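Local coordinates for agmatine N-acetyltransferase (Drosophila melanogaster, PDB 7CIW), which probably transfers the acyl group of acyl-CoA to amines such as agmatine, as a GNAT-fold N-acetyltransferase of the arylalkylamine N-acetyltransferase subfamily, at residues S124-H129 with E148-R153. The protein carries 1 engineered substitution. Sequence-based numbering, arbitrary orientation.
Sequences SCLHVH and ETVAQR. With G0R (N-(4-carbamimidamidobutyl)ethanamide), chain C.
Leu-126 and Val-150 make the tight part of this contact. CD2 of Leu-126 lies 3.7 Å from CG1 of Val-150. The same methyl also sits 3.6 Å from the backbone O of Val-150, so it rests against both the side chain and the helix backbone. The extended first torsion of Leu-126 (CG opposite the backbone N, chi1 -173°) sends the branch across the gap. Val-128 adds a looser touch, with its CG2 4.0 Å from CG1 of Val-150. One methyl of Val-150 therefore meets both strand side chains. CG1 stands opposite the residue's own backbone N (chi1 170°), which brings it to the strand. All three residues are buried, and their side chains approach most closely through methyl groups.

The strand belongs to 125-133 and the helix to 142-156. With strand 161-166 they form a beta-alpha-beta unit of the GNAT fold, and the helix packs on one face of the central sheet. Leu-126 and Val-128 point to the helix, whereas His-127 between them points to the other face, where its ND1 is hydrogen-bonded to Ser-163 OG. Val-75 and Ala-77 of strand 70-80 and Phe-63 of strand 62-67 also touch Val-150.

The outer side of the helix is different. Gln-152 is exposed and turned away from the strand, and its side chain bonds along the helix to Arg-155 and Asp-156. Arg-153 lies at the flank of the contact. Its CG comes no nearer than 4.8 Å to CD2 of Leu-126, and its NH2 bonds to Phe-59 O.

Further along the strand, Val-128 and His-129 line the acetylagmatine pocket. CG1 of Val-128 is 4.0 Å from the ligand's acetyl methyl C1, while His-129 O lies 3.4 Å from ligand carbon C6.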
ATOM      1  N   SER A 124      -0.701   0.005  17.982  1.00 15.04           N
ATOM      2  CA  SER A 124       0.026  -0.099  16.728  1.00 14.63           C
ATOM      3  C   SER A 124      -0.927  -0.622  15.667  1.00 16.41           C
ATOM      4  O   SER A 124      -2.006  -1.134  15.964  1.00 16.69           O
ATOM      5  CB  SER A 124       1.228  -1.033  16.857  1.00 14.78           C
ATOM      6  OG  SER A 124       0.798  -2.364  17.109  1.00 15.14           O
ATOM      7  N   CYS A 125      -0.487  -0.520  14.419  1.00 13.89           N
ATOM      8  CA  CYS A 125      -1.265  -1.030  13.304  1.00 14.41           C
ATOM      9  C   CYS A 125      -0.291  -1.549  12.254  1.00 14.36           C
ATOM     10  O   CYS A 125       0.810  -1.020  12.107  1.00 15.38           O
ATOM     11  CB  CYS A 125      -2.181   0.073  12.738  1.00 15.50           C
ATOM     12  SG  CYS A 125      -3.299  -0.414  11.392  1.00 18.16           S
ATOM     13  N   LEU A 126      -0.682  -2.610  11.556  1.00 12.81           N
ATOM     14  CA  LEU A 126       0.075  -3.060  10.393  1.00 12.24           C
ATOM     15  C   LEU A 126      -0.540  -2.424   9.154  1.00 12.76           C
ATOM     16  O   LEU A 126      -1.686  -2.714   8.808  1.00 15.00           O
ATOM     17  CB  LEU A 126       0.068  -4.585  10.289  1.00 12.84           C
ATOM     18  CG  LEU A 126       0.957  -5.211   9.220  1.00 15.83           C
ATOM     19  CD1 LEU A 126       2.383  -4.702   9.314  1.00 14.36           C
ATOM     20  CD2 LEU A 126       0.948  -6.723   9.383  1.00 15.65           C
ATOM     21  N   HIS A 127       0.215  -1.560   8.491  1.00 12.01           N
ATOM     22  CA  HIS A 127      -0.301  -0.811   7.355  1.00 10.85           C
ATOM     23  C   HIS A 127       0.182  -1.411   6.042  1.00 14.51           C
ATOM     24  O   HIS A 127       1.382  -1.639   5.866  1.00 14.52           O
ATOM     25  CB  HIS A 127       0.140   0.647   7.453  1.00 14.72           C
ATOM     26  CG  HIS A 127      -0.489   1.532   6.428  1.00 13.96           C
ATOM     27  ND1 HIS A 127      -1.766   2.029   6.562  1.00 16.59           N
ATOM     28  CD2 HIS A 127      -0.030   1.983   5.234  1.00 14.57           C
ATOM     29  CE1 HIS A 127      -2.062   2.764   5.503  1.00 16.94           C
ATOM     30  NE2 HIS A 127      -1.031   2.748   4.680  1.00 15.97           N
ATOM     31  N   VAL A 128      -0.741  -1.627   5.109  1.00 10.76           N
ATOM     32  CA  VAL A 128      -0.396  -2.150   3.787  1.00  9.83           C
ATOM     33  C   VAL A 128      -0.050  -0.973   2.879  1.00 11.80           C
ATOM     34  O   VAL A 128      -0.918  -0.163   2.536  1.00 12.69           O
ATOM     35  CB  VAL A 128      -1.530  -2.994   3.201  1.00 11.15           C
ATOM     36  CG1 VAL A 128      -1.202  -3.424   1.772  1.00 12.88           C
ATOM     37  CG2 VAL A 128      -1.784  -4.202   4.099  1.00 14.82           C
ATOM     38  N   HIS A 129       1.235  -0.869   2.502  1.00 11.21           N
ATOM     39  CA  HIS A 129       1.740   0.228   1.688  1.00 12.22           C
ATOM     40  C   HIS A 129       1.615  -0.007   0.188  1.00 14.02           C
ATOM     41  O   HIS A 129       1.575   0.967  -0.570  1.00 12.60           O
ATOM     42  CB  HIS A 129       3.214   0.503   2.028  1.00 11.52           C
ATOM     43  CG  HIS A 129       3.417   1.039   3.409  1.00 11.59           C
ATOM     44  ND1 HIS A 129       3.003   2.299   3.780  1.00 14.37           N
ATOM     45  CD2 HIS A 129       3.971   0.482   4.513  1.00 14.40           C
ATOM     46  CE1 HIS A 129       3.305   2.499   5.051  1.00 18.20           C
ATOM     47  NE2 HIS A 129       3.877   1.407   5.524  1.00 13.56           N
ATOM     48  N   GLU A 148      -4.695 -11.611   3.112  1.00 12.52           N
ATOM     49  CA  GLU A 148      -4.891 -12.551   4.210  1.00 13.69           C
ATOM     50  C   GLU A 148      -3.558 -12.962   4.823  1.00 13.91           C
ATOM     51  O   GLU A 148      -3.448 -13.127   6.045  1.00 13.58           O
ATOM     52  CB  GLU A 148      -5.665 -13.773   3.721  1.00 14.51           C
ATOM     53  CG  GLU A 148      -7.107 -13.439   3.336  1.00 16.71           C
ATOM     54  CD  GLU A 148      -8.048 -13.429   4.533  1.00 32.41           C
ATOM     55  OE1 GLU A 148      -7.560 -13.520   5.680  1.00 36.61           O
ATOM     56  OE2 GLU A 148      -9.279 -13.326   4.326  1.00 42.11           O
ATOM     57  N   THR A 149      -2.528 -13.117   3.991  1.00 12.16           N
ATOM     58  CA  THR A 149      -1.204 -13.448   4.516  1.00 12.96           C
ATOM     59  C   THR A 149      -0.689 -12.347   5.424  1.00 13.63           C
ATOM     60  O   THR A 149      -0.104 -12.620   6.481  1.00 13.61           O
ATOM     61  CB  THR A 149      -0.235 -13.693   3.355  1.00 16.14           C
ATOM     62  OG1 THR A 149      -0.767 -14.730   2.523  1.00 18.39           O
ATOM     63  CG2 THR A 149       1.145 -14.099   3.866  1.00 15.85           C
ATOM     64  N   VAL A 150      -0.902 -11.089   5.028  1.00 13.62           N
ATOM     65  CA  VAL A 150      -0.503  -9.963   5.864  1.00 14.88           C
ATOM     66  C   VAL A 150      -1.269  -9.974   7.178  1.00 12.78           C
ATOM     67  O   VAL A 150      -0.694  -9.733   8.245  1.00 12.68           O
ATOM     68  CB  VAL A 150      -0.706  -8.642   5.107  1.00 16.61           C
ATOM     69  CG1 VAL A 150      -0.532  -7.448   6.060  1.00 17.98           C
ATOM     70  CG2 VAL A 150       0.273  -8.580   3.944  1.00 15.53           C
ATOM     71  N   ALA A 151      -2.586 -10.223   7.123  1.00 13.29           N
ATOM     72  CA  ALA A 151      -3.362 -10.249   8.358  1.00 13.69           C
ATOM     73  C   ALA A 151      -2.831 -11.290   9.332  1.00 14.34           C
ATOM     74  O   ALA A 151      -2.777 -11.041  10.540  1.00 14.59           O
ATOM     75  CB  ALA A 151      -4.841 -10.519   8.066  1.00 12.80           C
ATOM     76  N   GLN A 152      -2.463 -12.475   8.836  1.00 14.35           N
ATOM     77  CA  GLN A 152      -1.941 -13.504   9.734  1.00 14.04           C
ATOM     78  C   GLN A 152      -0.590 -13.101  10.304  1.00 15.36           C
ATOM     79  O   GLN A 152      -0.304 -13.352  11.482  1.00 15.04           O
ATOM     80  CB  GLN A 152      -1.822 -14.849   9.012  1.00 13.30           C
ATOM     81  CG  GLN A 152      -1.367 -15.975   9.941  1.00 18.45           C
ATOM     82  CD  GLN A 152      -2.334 -16.196  11.094  1.00 21.87           C
ATOM     83  OE1 GLN A 152      -3.527 -16.374  10.876  1.00 20.59           O
ATOM     84  NE2 GLN A 152      -1.822 -16.177  12.328  1.00 21.20           N
ATOM     85  N   ARG A 153       0.248 -12.470   9.484  1.00 14.81           N
ATOM     86  CA  ARG A 153       1.518 -11.964   9.984  1.00 16.81           C
ATOM     87  C   ARG A 153       1.288 -10.907  11.052  1.00 16.46           C
ATOM     88  O   ARG A 153       2.012 -10.850  12.057  1.00 16.54           O
ATOM     89  CB  ARG A 153       2.335 -11.414   8.815  1.00 17.21           C
ATOM     90  CG  ARG A 153       3.613 -10.691   9.184  1.00 19.85           C
ATOM     91  CD  ARG A 153       4.620 -11.610   9.834  1.00 23.38           C
ATOM     92  NE  ARG A 153       5.934 -10.972   9.900  1.00 23.47           N
ATOM     93  CZ  ARG A 153       6.926 -11.387  10.673  1.00 25.61           C
ATOM     94  NH1 ARG A 153       6.756 -12.446  11.451  1.00 27.61           N
ATOM     95  NH2 ARG A 153       8.084 -10.736  10.673  1.00 25.59           N
TER
HETATM   96  C10 G0R C 302       3.667   4.908  -3.496  1.00 18.54           C
HETATM   97  N12 G0R C 302       3.664   5.498  -4.829  1.00 19.86           N
HETATM   98  C1  G0R C 302      -2.163  -0.741  -0.997  1.00 14.72           C
HETATM   99  C2  G0R C 302      -1.687   0.366  -1.935  1.00 13.75           C
HETATM  100  C5  G0R C 302      -1.486   2.836  -2.435  1.00 15.56           C
HETATM  101  C6  G0R C 302      -0.228   3.507  -1.878  1.00 17.97           C
HETATM  102  C7  G0R C 302       0.149   4.783  -2.640  1.00 19.89           C
HETATM  103  C8  G0R C 302       1.329   4.658  -3.612  1.00 23.36           C
HETATM  104  N4  G0R C 302      -1.923   1.749  -1.574  1.00 13.38           N
HETATM  105  N9  G0R C 302       2.604   4.531  -2.943  1.00 27.87           N
HETATM  106  N11 G0R C 302       4.910   4.742  -2.785  1.00 25.82           N
HETATM  107  O3  G0R C 302      -1.119   0.092  -2.940  1.00 15.81           O